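Local coordinates for DNA damage response protein Rtt109, putative (Neosartorya fumigata, PDB 5ZB9) that probably transfers the acetyl group of acetyl-CoA to lysine side chains of histones, histone H3 among them, in DNA replication and damage responses, at residues L38-P42 with R253-F259; T83-T87 with M334-R338; D174-R178 with P222-D228. The contacts are given in a common frame with arbitrary orientation. Residues are numbered along the deposited sequence.

In the fold
Contacts 1 and 2 form a continuous patch at one end of the central mixed sheet, their centres about 13 Å apart, and they touch where Pro-42 CD lies 3.6 Å from Arg-338 NE. Their segments alternate along the chain, and each contact ties an early part of the fold to a later one. Contact 3 is nested within the loops that both close, yet its centre is about 29 Å from each of theirs. It is the one near the cofactor site: the Pro-222 side chain is about 5 Å from that of Arg-171, a CoA-binding residue, whereas contacts 1 and 2 are structural packing away from that site.

Contact 1. Residues L38-P42 with R253-F259; sequences LFAAP and RCLVPRF
Two loops run antiparallel here, with Leu-38 CA 4.9 Å from Pro-257 CA and Ala-40 CA 4.7 Å from Cys-254 CA. Residues 39-42 are extended after a helical Leu-38; in the partner, 253-255 have helical angles before 256-259 extend. One direct hydrogen bond joins the backbones, Arg-258 N to Leu-38 O at 2.8 Å, and Pro-257 CA adds a CH-O contact of 3.4 Å to Leu-38 O. Pro-257 has no N-H to give; the donor is the next residue.

Leu-38 (m, t) sends CD2 to within 3.5 Å of Phe-259 CE1. Phe-39 (chi1 m) lays a ring face over Pro-257, its CE1 3.9 Å from Pro-257 CD, while its edge meets carbonyls, with CD1 3.3 Å from Cys-254 O: the flat, weakly positive rim suits them. Ala-40 is small enough for CB to sit 3.6 Å from Arg-253 NH1, over the guanidinium face. Cys-254 (m) puts SG 3.6 Å from Pro-42 CA.

Water 1 fills the gap, accepting from Ala-40 N (3.0 Å) and Arg-258 NE (2.8 Å) and donating to Arg-253 O (2.7 Å) and Val-256 O (2.6 Å). Arg-258, m at chi1 and otherwise extended to NE, also reaches Arg-253 O through NH2 (3.1 Å). Waters 2 and 3 bridge Arg-253 NH1 to Ala-41 O. Such water-mediated loop packing lets polar backbones without strand pairing be satisfied.

Both arginines form salt bridges with Asp-272 at the end of helix 266-272; Val-256 packs on helix 297-304, and Leu-38 and Phe-259 rest on strand 86-96.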
ATOM      1  N   LEU A  38      11.103   2.900   8.534  1.00 24.55           N
ATOM      2  CA  LEU A  38       9.844   2.241   8.848  1.00 30.35           C
ATOM      3  C   LEU A  38       9.896   1.560  10.213  1.00 27.69           C
ATOM      4  O   LEU A  38       8.903   1.522  10.938  1.00 29.37           O
ATOM      5  CB  LEU A  38       9.491   1.218   7.765  1.00 25.04           C
ATOM      6  CG  LEU A  38       9.013   1.792   6.435  1.00 26.00           C
ATOM      7  CD1 LEU A  38       8.753   0.681   5.434  1.00 26.28           C
ATOM      8  CD2 LEU A  38       7.766   2.637   6.642  1.00 27.43           C
ATOM      9  N   PHE A  39      11.053   1.012  10.556  1.00 24.77           N
ATOM     10  CA  PHE A  39      11.221   0.361  11.850  1.00 30.51           C
ATOM     11  C   PHE A  39      12.102   1.182  12.785  1.00 31.93           C
ATOM     12  O   PHE A  39      13.151   1.681  12.380  1.00 35.30           O
ATOM     13  CB  PHE A  39      11.823  -1.031  11.673  1.00 30.60           C
ATOM     14  CG  PHE A  39      10.977  -1.949  10.854  1.00 30.31           C
ATOM     15  CD1 PHE A  39      10.059  -2.789  11.460  1.00 28.08           C
ATOM     16  CD2 PHE A  39      11.093  -1.969   9.470  1.00 30.55           C
ATOM     17  CE1 PHE A  39       9.272  -3.636  10.702  1.00 31.22           C
ATOM     18  CE2 PHE A  39      10.313  -2.813   8.706  1.00 24.75           C
ATOM     19  CZ  PHE A  39       9.403  -3.648   9.319  1.00 30.02           C
ATOM     20  N   ALA A  40      11.668   1.324  14.031  1.00 29.11           N
ATOM     21  CA  ALA A  40      12.493   1.953  15.056  1.00 31.53           C
ATOM     22  C   ALA A  40      13.736   1.102  15.336  1.00 33.38           C
ATOM     23  O   ALA A  40      13.670  -0.136  15.336  1.00 27.09           O
ATOM     24  CB  ALA A  40      11.693   2.168  16.334  1.00 24.52           C
ATOM     25  N   ALA A  41      14.866   1.771  15.562  1.00 29.99           N
ATOM     26  CA  ALA A  41      16.121   1.089  15.871  1.00 32.70           C
ATOM     27  C   ALA A  41      16.097   0.512  17.273  1.00 29.54           C
ATOM     28  O   ALA A  41      15.546   1.122  18.190  1.00 32.82           O
ATOM     29  CB  ALA A  41      17.301   2.040  15.722  1.00 37.54           C
ATOM     30  N   PRO A  42      16.690  -0.675  17.446  1.00 30.50           N
ATOM     31  CA  PRO A  42      16.856  -1.260  18.779  1.00 34.09           C
ATOM     32  C   PRO A  42      17.869  -0.444  19.572  1.00 39.36           C
ATOM     33  O   PRO A  42      18.615   0.329  18.964  1.00 38.93           O
ATOM     34  CB  PRO A  42      17.386  -2.674  18.492  1.00 31.53           C
ATOM     35  CG  PRO A  42      17.294  -2.853  17.007  1.00 42.30           C
ATOM     36  CD  PRO A  42      17.320  -1.494  16.403  1.00 33.13           C
ATOM     37  N   ARG A 253       8.650  -2.579  20.050  1.00 27.96           N
ATOM     38  CA  ARG A 253       8.577  -1.285  19.375  1.00 29.40           C
ATOM     39  C   ARG A 253       9.411  -1.227  18.096  1.00 27.51           C
ATOM     40  O   ARG A 253       9.263  -0.302  17.300  1.00 30.86           O
ATOM     41  CB  ARG A 253       9.013  -0.159  20.322  1.00 25.36           C
ATOM     42  CG  ARG A 253      10.493  -0.160  20.695  1.00 30.37           C
ATOM     43  CD  ARG A 253      10.831   1.047  21.560  1.00 24.12           C
ATOM     44  NE  ARG A 253      10.366   2.275  20.934  1.00 23.82           N
ATOM     45  CZ  ARG A 253      11.101   3.005  20.106  1.00 26.97           C
ATOM     46  NH1 ARG A 253      12.346   2.634  19.828  1.00 23.33           N
ATOM     47  NH2 ARG A 253      10.594   4.104  19.561  1.00 23.63           N
ATOM     48  N   CYS A 254      10.285  -2.212  17.907  1.00 25.67           N
ATOM     49  CA  CYS A 254      11.165  -2.258  16.741  1.00 30.58           C
ATOM     50  C   CYS A 254      10.651  -3.201  15.663  1.00 29.50           C
ATOM     51  O   CYS A 254      11.192  -3.245  14.560  1.00 31.48           O
ATOM     52  CB  CYS A 254      12.577  -2.701  17.147  1.00 35.36           C
ATOM     53  SG  CYS A 254      13.327  -1.783  18.508  1.00 37.71           S
ATOM     54  N   LEU A 255       9.615  -3.963  15.993  1.00 26.96           N
ATOM     55  CA  LEU A 255       9.192  -5.070  15.151  1.00 26.99           C
ATOM     56  C   LEU A 255       8.000  -4.738  14.251  1.00 29.72           C
ATOM     57  O   LEU A 255       7.629  -5.543  13.410  1.00 27.04           O
ATOM     58  CB  LEU A 255       8.860  -6.275  16.029  1.00 29.58           C
ATOM     59  CG  LEU A 255      10.002  -6.685  16.965  1.00 34.51           C
ATOM     60  CD1 LEU A 255       9.651  -7.945  17.749  1.00 30.41           C
ATOM     61  CD2 LEU A 255      11.303  -6.868  16.190  1.00 32.12           C
ATOM     62  N   VAL A 256       7.413  -3.556  14.436  1.00 30.20           N
ATOM     63  CA  VAL A 256       6.229  -3.129  13.679  1.00 27.14           C
ATOM     64  C   VAL A 256       6.516  -1.900  12.810  1.00 26.71           C
ATOM     65  O   VAL A 256       7.100  -0.932  13.282  1.00 29.13           O
ATOM     66  CB  VAL A 256       5.067  -2.804  14.626  1.00 25.35           C
ATOM     67  CG1 VAL A 256       3.819  -2.449  13.842  1.00 22.02           C
ATOM     68  CG2 VAL A 256       4.803  -3.974  15.555  1.00 22.86           C
ATOM     69  N   PRO A 257       6.108  -1.927  11.533  1.00 27.37           N
ATOM     70  CA  PRO A 257       6.453  -0.780  10.683  1.00 25.46           C
ATOM     71  C   PRO A 257       5.576   0.443  10.954  1.00 25.43           C
ATOM     72  O   PRO A 257       4.397   0.300  11.250  1.00 27.37           O
ATOM     73  CB  PRO A 257       6.227  -1.319   9.269  1.00 26.96           C
ATOM     74  CG  PRO A 257       5.175  -2.364   9.437  1.00 22.02           C
ATOM     75  CD  PRO A 257       5.397  -2.983  10.788  1.00 22.68           C
ATOM     76  N   ARG A 258       6.153   1.634  10.843  1.00 26.21           N
ATOM     77  CA  ARG A 258       5.434   2.865  11.156  1.00 26.38           C
ATOM     78  C   ARG A 258       5.082   3.678   9.905  1.00 25.54           C
ATOM     79  O   ARG A 258       5.900   4.433   9.392  1.00 29.69           O
ATOM     80  CB  ARG A 258       6.262   3.704  12.132  1.00 28.32           C
ATOM     81  CG  ARG A 258       6.458   3.015  13.482  1.00 26.67           C
ATOM     82  CD  ARG A 258       7.757   3.406  14.168  1.00 30.69           C
ATOM     83  NE  ARG A 258       7.950   2.673  15.421  1.00 27.90           N
ATOM     84  CZ  ARG A 258       7.636   3.149  16.623  1.00 26.48           C
ATOM     85  NH1 ARG A 258       7.115   4.364  16.747  1.00 23.94           N
ATOM     86  NH2 ARG A 258       7.838   2.408  17.703  1.00 22.86           N
ATOM     87  N   PHE A 259       3.852   3.511   9.426  1.00 27.54           N
ATOM     88  CA  PHE A 259       3.363   4.194   8.229  1.00 25.11           C
ATOM     89  C   PHE A 259       2.540   5.430   8.596  1.00 25.67           C
ATOM     90  O   PHE A 259       2.006   5.505   9.705  1.00 26.68           O
ATOM     91  CB  PHE A 259       2.512   3.235   7.384  1.00 26.03           C
ATOM     92  CG  PHE A 259       3.272   2.069   6.828  1.00 22.80           C
ATOM     93  CD1 PHE A 259       4.209   2.251   5.819  1.00 24.69           C
ATOM     94  CD2 PHE A 259       3.042   0.786   7.301  1.00 22.69           C
ATOM     95  CE1 PHE A 259       4.914   1.177   5.299  1.00 22.08           C
ATOM     96  CE2 PHE A 259       3.741  -0.299   6.783  1.00 23.46           C
ATOM     97  CZ  PHE A 259       4.679  -0.101   5.779  1.00 23.28           C
TER
HETATM   98  O   HOH W   1       9.014   0.180  14.668  1.00 29.91           O
HETATM   99  O   HOH W   2      14.395   3.707  18.502  1.00 36.64           O
HETATM  100  O   HOH W   3      14.358   0.749  20.830  1.00 37.35           O

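Contact 2. Residues T83-T87 with M334-R338; sequences TAHLT and MTSSR
This is a side-chain packing contact between the turn that leads into strand 86-96 and the irregular loop 334-338, beyond strand 317-324. The closest CA pairs are Ala-84 CA to Ser-337 CA, 6.3 Å, and His-85 CA to Thr-335 CA, 6.7 Å, too far apart for strand-like pairing. His-85 (chi1 m, chi2 -55°) fills the gap: Thr-335 CB stands 4.2 Å from its ring centroid, 11° off the normal, a CH-pi contact, while His-85 CD2 is 3.1 Å from Thr-335 O.

The turn is the tight connection of a beta hairpin between strands 71-82 and 86-96. Thr-83 N donates to Leu-86 O at 2.9 Å, and Thr-83 OG1 (chi1 p) accepts weakly from His-85 N at 3.3 Å and Leu-86 N at 3.1 Å. In the other loop Ser-336 OG (t) takes Arg-338 N at 3.2 Å, an ST turn.

Flexible Met-334 (t, p, p) folds back against the turn, its CE 3.4 Å from His-85 O and 3.9 Å from Leu-86 CD1. Compact Ala-84 admits Ser-337 CB to its CB at 3.9 Å; water 4 accepts from Ala-84 N (3.1 Å) and donates to Ser-337 OG (2.9 Å), which also bonds Glu-48.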
ATOM      1  N   THR A  83      15.109   0.203   1.590  1.00 31.09           N
ATOM      2  CA  THR A  83      16.335   0.047   2.364  1.00 38.15           C
ATOM      3  C   THR A  83      17.251  -0.900   1.594  1.00 39.89           C
ATOM      4  O   THR A  83      16.926  -1.323   0.484  1.00 35.29           O
ATOM      5  CB  THR A  83      16.089  -0.523   3.781  1.00 33.75           C
ATOM      6  OG1 THR A  83      15.533  -1.842   3.678  1.00 34.71           O
ATOM      7  CG2 THR A  83      15.160   0.374   4.580  1.00 27.18           C
ATOM      8  N   ALA A  84      18.387  -1.246   2.180  1.00 39.99           N
ATOM      9  CA  ALA A  84      19.301  -2.147   1.507  1.00 36.56           C
ATOM     10  C   ALA A  84      18.671  -3.526   1.356  1.00 39.31           C
ATOM     11  O   ALA A  84      18.970  -4.238   0.401  1.00 42.68           O
ATOM     12  CB  ALA A  84      20.606  -2.234   2.253  1.00 32.78           C
ATOM     13  N   HIS A  85      17.778  -3.894   2.276  1.00 36.93           N
ATOM     14  CA  HIS A  85      17.258  -5.266   2.293  1.00 42.19           C
ATOM     15  C   HIS A  85      15.745  -5.425   2.102  1.00 34.62           C
ATOM     16  O   HIS A  85      15.243  -6.551   2.054  1.00 33.56           O
ATOM     17  CB  HIS A  85      17.670  -5.946   3.600  1.00 43.05           C
ATOM     18  CG  HIS A  85      19.151  -6.067   3.765  1.00 58.72           C
ATOM     19  ND1 HIS A  85      19.956  -6.678   2.826  1.00 56.43           N
ATOM     20  CD2 HIS A  85      19.977  -5.643   4.752  1.00 60.96           C
ATOM     21  CE1 HIS A  85      21.212  -6.631   3.231  1.00 59.30           C
ATOM     22  NE2 HIS A  85      21.252  -6.009   4.397  1.00 65.01           N
ATOM     23  N   LEU A  86      15.023  -4.318   1.969  1.00 32.94           N
ATOM     24  CA  LEU A  86      13.576  -4.397   1.787  1.00 28.91           C
ATOM     25  C   LEU A  86      13.031  -3.274   0.914  1.00 30.61           C
ATOM     26  O   LEU A  86      13.382  -2.107   1.103  1.00 27.76           O
ATOM     27  CB  LEU A  86      12.871  -4.373   3.145  1.00 25.88           C
ATOM     28  CG  LEU A  86      11.354  -4.567   3.172  1.00 27.44           C
ATOM     29  CD1 LEU A  86      10.952  -5.955   2.653  1.00 20.38           C
ATOM     30  CD2 LEU A  86      10.824  -4.335   4.583  1.00 20.46           C
ATOM     31  N   THR A  87      12.186  -3.642  -0.051  1.00 28.39           N
ATOM     32  CA  THR A  87      11.341  -2.680  -0.753  1.00 26.77           C
ATOM     33  C   THR A  87       9.925  -2.782  -0.197  1.00 26.63           C
ATOM     34  O   THR A  87       9.358  -3.874  -0.119  1.00 23.71           O
ATOM     35  CB  THR A  87      11.289  -2.917  -2.275  1.00 29.33           C
ATOM     36  OG1 THR A  87      12.605  -2.862  -2.826  1.00 34.83           O
ATOM     37  CG2 THR A  87      10.419  -1.852  -2.950  1.00 24.13           C
ATOM     38  N   MET A 334      15.125 -12.007   7.352  1.00 57.14           N
ATOM     39  CA  MET A 334      15.542 -10.654   6.991  1.00 54.22           C
ATOM     40  C   MET A 334      16.911 -10.333   7.599  1.00 64.66           C
ATOM     41  O   MET A 334      17.235 -10.804   8.691  1.00 65.61           O
ATOM     42  CB  MET A 334      14.485  -9.641   7.457  1.00 48.20           C
ATOM     43  CG  MET A 334      14.841  -8.163   7.257  1.00 54.01           C
ATOM     44  SD  MET A 334      15.231  -7.681   5.556  1.00 62.85           S
ATOM     45  CE  MET A 334      13.655  -7.870   4.726  1.00 38.67           C
ATOM     46  N   THR A 335      17.722  -9.556   6.883  1.00 64.15           N
ATOM     47  CA  THR A 335      19.029  -9.156   7.397  1.00 66.53           C
ATOM     48  C   THR A 335      19.073  -7.648   7.685  1.00 65.13           C
ATOM     49  O   THR A 335      18.349  -6.862   7.073  1.00 63.25           O
ATOM     50  CB  THR A 335      20.174  -9.548   6.422  1.00 64.54           C
ATOM     51  OG1 THR A 335      20.024  -8.854   5.179  1.00 69.31           O
ATOM     52  CG2 THR A 335      20.168 -11.051   6.160  1.00 62.20           C
ATOM     53  N   SER A 336      19.924  -7.264   8.633  1.00 72.46           N
ATOM     54  CA  SER A 336      20.024  -5.882   9.103  1.00 73.48           C
ATOM     55  C   SER A 336      21.010  -5.033   8.280  1.00 73.84           C
ATOM     56  O   SER A 336      22.085  -5.505   7.899  1.00 66.00           O
ATOM     57  CB  SER A 336      20.435  -5.875  10.581  1.00 70.54           C
ATOM     58  OG  SER A 336      20.634  -4.562  11.073  1.00 74.89           O
ATOM     59  N   SER A 337      20.634  -3.783   8.010  1.00 73.50           N
ATOM     60  CA  SER A 337      21.531  -2.829   7.354  1.00 75.80           C
ATOM     61  C   SER A 337      21.945  -1.720   8.328  1.00 74.99           C
ATOM     62  O   SER A 337      22.545  -0.721   7.925  1.00 73.40           O
ATOM     63  CB  SER A 337      20.875  -2.223   6.101  1.00 69.25           C
ATOM     64  OG  SER A 337      19.773  -1.383   6.423  1.00 62.76           O
ATOM     65  N   ARG A 338      21.623  -1.910   9.606  1.00 70.96           N
ATOM     66  CA  ARG A 338      21.937  -0.933  10.650  1.00 75.12           C
ATOM     67  C   ARG A 338      23.431  -0.855  10.947  1.00 85.90           C
ATOM     68  O   ARG A 338      24.163  -1.837  10.780  1.00 86.24           O
ATOM     69  CB  ARG A 338      21.189  -1.266  11.948  1.00 71.50           C
ATOM     70  CG  ARG A 338      19.674  -1.276  11.835  1.00 65.11           C
ATOM     71  CD  ARG A 338      19.008  -1.507  13.183  1.00 57.63           C
ATOM     72  NE  ARG A 338      19.365  -2.797  13.782  1.00 69.38           N
ATOM     73  CZ  ARG A 338      18.741  -3.950  13.536  1.00 67.45           C
ATOM     74  NH1 ARG A 338      17.721  -3.999  12.685  1.00 59.60           N
ATOM     75  NH2 ARG A 338      19.145  -5.060  14.142  1.00 63.34           N
TER
HETATM   76  O   HOH W   4      19.381   0.631   4.399  1.00 42.38           O

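Contact 3. Residues D174-R178 with P222-D228; sequences DPILR and PITARSD
Residues 174-177 are the last turn of helix 162-177, closed by Arg-178 N to Asp-174 O at 3.0 Å; Arg-178 is the first residue to leave helical angles. The helix is kinked at Pro-175, whose nitrogen has no hydrogen to give. In the facing loop, Pro-222 is extended, 223-226 follow helical angles with bonds such as Ala-225 N to Pro-222 O at 3.0 Å, and Asp-228 is extended again. Asp-174 CA and Pro-222 CA are the nearest pair, 7.1 Å apart, so side chains must span the gap.

Arg-178 does most of this, with chi1 m and chi2 and chi3 t carrying its guanidinium to the loop. Its NH1 meets Asp-228 OD1 and its NH2 Asp-228 OD2, both at 2.9 Å, a two-pronged salt bridge with Asp-228 at chi1 m. From one helical turn back, Asp-174 (t) meets NE of Arg-178 with OD1 at 2.9 Å. Thr-224 (p) places CB over the guanidinium face; its OG1 donates to Asp-174 OD2 at 2.7 Å and accepts weakly from Arg-178 NH2 at 2.9 Å. The ring of Pro-222 packs on the carboxylate, CG to Asp-174 CG 3.6 Å. Trp-235 NE1 also bonds Asp-174 OD1, and its side chain touches Arg-178 and Pro-222.

One arginine between two aspartates makes a salt-bridge network that binds the helix end to a surface loop beside Arg-171, a CoA-binding residue, and leaves a net negative charge among the three.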
ATOM      1  N   ASP A 174      -5.109 -10.309  -4.290  1.00 22.12           N
ATOM      2  CA  ASP A 174      -5.117 -11.730  -4.666  1.00 21.83           C
ATOM      3  C   ASP A 174      -4.481 -12.035  -6.038  1.00 21.56           C
ATOM      4  O   ASP A 174      -3.642 -12.926  -6.127  1.00 23.56           O
ATOM      5  CB  ASP A 174      -6.550 -12.283  -4.619  1.00 19.28           C
ATOM      6  CG  ASP A 174      -6.594 -13.803  -4.524  1.00 22.53           C
ATOM      7  OD1 ASP A 174      -5.800 -14.384  -3.758  1.00 25.73           O
ATOM      8  OD2 ASP A 174      -7.426 -14.425  -5.211  1.00 24.31           O
ATOM      9  N   PRO A 175      -4.855 -11.298  -7.108  1.00 25.75           N
ATOM     10  CA  PRO A 175      -4.239 -11.633  -8.402  1.00 21.59           C
ATOM     11  C   PRO A 175      -2.751 -11.295  -8.475  1.00 24.86           C
ATOM     12  O   PRO A 175      -2.013 -11.944  -9.221  1.00 29.44           O
ATOM     13  CB  PRO A 175      -5.029 -10.782  -9.401  1.00 19.75           C
ATOM     14  CG  PRO A 175      -6.291 -10.446  -8.708  1.00 20.28           C
ATOM     15  CD  PRO A 175      -5.913 -10.287  -7.271  1.00 22.56           C
ATOM     16  N   ILE A 176      -2.313 -10.293  -7.724  1.00 21.56           N
ATOM     17  CA  ILE A 176      -0.889  -9.998  -7.667  1.00 25.94           C
ATOM     18  C   ILE A 176      -0.179 -11.162  -7.008  1.00 28.10           C
ATOM     19  O   ILE A 176       0.817 -11.673  -7.525  1.00 28.89           O
ATOM     20  CB  ILE A 176      -0.587  -8.723  -6.882  1.00 22.48           C
ATOM     21  CG1 ILE A 176      -1.406  -7.561  -7.427  1.00 25.06           C
ATOM     22  CG2 ILE A 176       0.896  -8.407  -6.940  1.00 16.76           C
ATOM     23  CD1 ILE A 176      -1.082  -6.242  -6.773  1.00 25.23           C
ATOM     24  N   LEU A 177      -0.720 -11.567  -5.860  1.00 26.15           N
ATOM     25  CA  LEU A 177      -0.214 -12.689  -5.082  1.00 22.57           C
ATOM     26  C   LEU A 177      -0.039 -13.930  -5.952  1.00 26.82           C
ATOM     27  O   LEU A 177       0.983 -14.603  -5.889  1.00 25.59           O
ATOM     28  CB  LEU A 177      -1.167 -12.984  -3.912  1.00 18.32           C
ATOM     29  CG  LEU A 177      -1.087 -14.336  -3.185  1.00 19.50           C
ATOM     30  CD1 LEU A 177       0.197 -14.498  -2.396  1.00 15.38           C
ATOM     31  CD2 LEU A 177      -2.295 -14.523  -2.278  1.00 18.46           C
ATOM     32  N   ARG A 178      -1.033 -14.209  -6.787  1.00 22.78           N
ATOM     33  CA  ARG A 178      -1.085 -15.481  -7.486  1.00 25.28           C
ATOM     34  C   ARG A 178      -0.344 -15.497  -8.822  1.00 30.02           C
ATOM     35  O   ARG A 178      -0.433 -16.465  -9.568  1.00 30.46           O
ATOM     36  CB  ARG A 178      -2.542 -15.889  -7.678  1.00 22.17           C
ATOM     37  CG  ARG A 178      -3.191 -16.213  -6.355  1.00 23.75           C
ATOM     38  CD  ARG A 178      -4.578 -16.749  -6.515  1.00 21.64           C
ATOM     39  NE  ARG A 178      -5.237 -16.868  -5.221  1.00 23.08           N
ATOM     40  CZ  ARG A 178      -5.081 -17.899  -4.402  1.00 25.76           C
ATOM     41  NH1 ARG A 178      -4.289 -18.905  -4.749  1.00 24.80           N
ATOM     42  NH2 ARG A 178      -5.722 -17.924  -3.238  1.00 22.62           N
ATOM     43  N   PRO A 222     -10.088 -14.146   0.011  1.00 22.24           N
ATOM     44  CA  PRO A 222     -10.793 -14.413  -1.254  1.00 24.23           C
ATOM     45  C   PRO A 222     -11.167 -15.897  -1.396  1.00 25.69           C
ATOM     46  O   PRO A 222     -10.474 -16.749  -0.839  1.00 24.31           O
ATOM     47  CB  PRO A 222      -9.774 -14.008  -2.327  1.00 17.82           C
ATOM     48  CG  PRO A 222      -8.710 -13.234  -1.608  1.00 22.82           C
ATOM     49  CD  PRO A 222      -8.699 -13.707  -0.202  1.00 19.50           C
ATOM     50  N   ILE A 223     -12.227 -16.203  -2.143  1.00 23.83           N
ATOM     51  CA  ILE A 223     -12.708 -17.584  -2.263  1.00 25.60           C
ATOM     52  C   ILE A 223     -11.671 -18.501  -2.928  1.00 24.46           C
ATOM     53  O   ILE A 223     -11.683 -19.717  -2.726  1.00 25.04           O
ATOM     54  CB  ILE A 223     -14.059 -17.649  -3.040  1.00 29.14           C
ATOM     55  CG1 ILE A 223     -14.615 -19.083  -3.072  1.00 34.87           C
ATOM     56  CG2 ILE A 223     -13.923 -17.075  -4.443  1.00 19.23           C
ATOM     57  CD1 ILE A 223     -14.760 -19.733  -1.691  1.00 32.75           C
ATOM     58  N   THR A 224     -10.746 -17.915  -3.678  1.00 21.10           N
ATOM     59  CA  THR A 224      -9.621 -18.676  -4.214  1.00 22.78           C
ATOM     60  C   THR A 224      -8.856 -19.472  -3.141  1.00 25.68           C
ATOM     61  O   THR A 224      -8.261 -20.506  -3.441  1.00 32.34           O
ATOM     62  CB  THR A 224      -8.625 -17.755  -4.936  1.00 26.72           C
ATOM     63  OG1 THR A 224      -8.238 -16.688  -4.061  1.00 28.42           O
ATOM     64  CG2 THR A 224      -9.255 -17.164  -6.180  1.00 15.54           C
ATOM     65  N   ALA A 225      -8.882 -19.000  -1.897  1.00 24.83           N
ATOM     66  CA  ALA A 225      -8.131 -19.640  -0.816  1.00 29.06           C
ATOM     67  C   ALA A 225      -8.727 -20.986  -0.413  1.00 34.01           C
ATOM     68  O   ALA A 225      -8.063 -21.798   0.244  1.00 30.60           O
ATOM     69  CB  ALA A 225      -8.054 -18.723   0.399  1.00 22.45           C
ATOM     70  N   ARG A 226      -9.974 -21.221  -0.804  1.00 28.98           N
ATOM     71  CA  ARG A 226     -10.644 -22.468  -0.470  1.00 31.65           C
ATOM     72  C   ARG A 226      -9.945 -23.663  -1.118  1.00 36.06           C
ATOM     73  O   ARG A 226      -9.899 -24.756  -0.546  1.00 36.46           O
ATOM     74  CB  ARG A 226     -12.113 -22.420  -0.895  1.00 32.38           C
ATOM     75  CG  ARG A 226     -12.984 -23.474  -0.217  1.00 41.11           C
ATOM     76  CD  ARG A 226     -14.429 -23.369  -0.664  1.00 43.73           C
ATOM     77  NE  ARG A 226     -14.513 -23.269  -2.118  1.00 49.97           N
ATOM     78  CZ  ARG A 226     -15.648 -23.159  -2.797  1.00 53.79           C
ATOM     79  NH1 ARG A 226     -16.812 -23.143  -2.153  1.00 50.97           N
ATOM     80  NH2 ARG A 226     -15.616 -23.064  -4.121  1.00 48.59           N
ATOM     81  N   SER A 227      -9.379 -23.441  -2.299  1.00 29.95           N
ATOM     82  CA  SER A 227      -8.817 -24.532  -3.082  1.00 39.62           C
ATOM     83  C   SER A 227      -7.287 -24.633  -3.030  1.00 33.82           C
ATOM     84  O   SER A 227      -6.704 -25.499  -3.682  1.00 37.70           O
ATOM     85  CB  SER A 227      -9.273 -24.407  -4.539  1.00 37.45           C
ATOM     86  OG  SER A 227      -8.887 -23.163  -5.083  1.00 43.80           O
ATOM     87  N   ASP A 228      -6.635 -23.764  -2.266  1.00 28.16           N
ATOM     88  CA  ASP A 228      -5.200 -23.910  -2.040  1.00 25.30           C
ATOM     89  C   ASP A 228      -4.977 -25.115  -1.140  1.00 28.60           C
ATOM     90  O   ASP A 228      -5.790 -25.386  -0.259  1.00 27.56           O
ATOM     91  CB  ASP A 228      -4.602 -22.649  -1.412  1.00 25.63           C
ATOM     92  CG  ASP A 228      -4.744 -21.424  -2.304  1.00 29.88           C
ATOM     93  OD1 ASP A 228      -4.367 -21.490  -3.494  1.00 35.93           O
ATOM     94  OD2 ASP A 228      -5.241 -20.391  -1.817  1.00 30.29           O
TER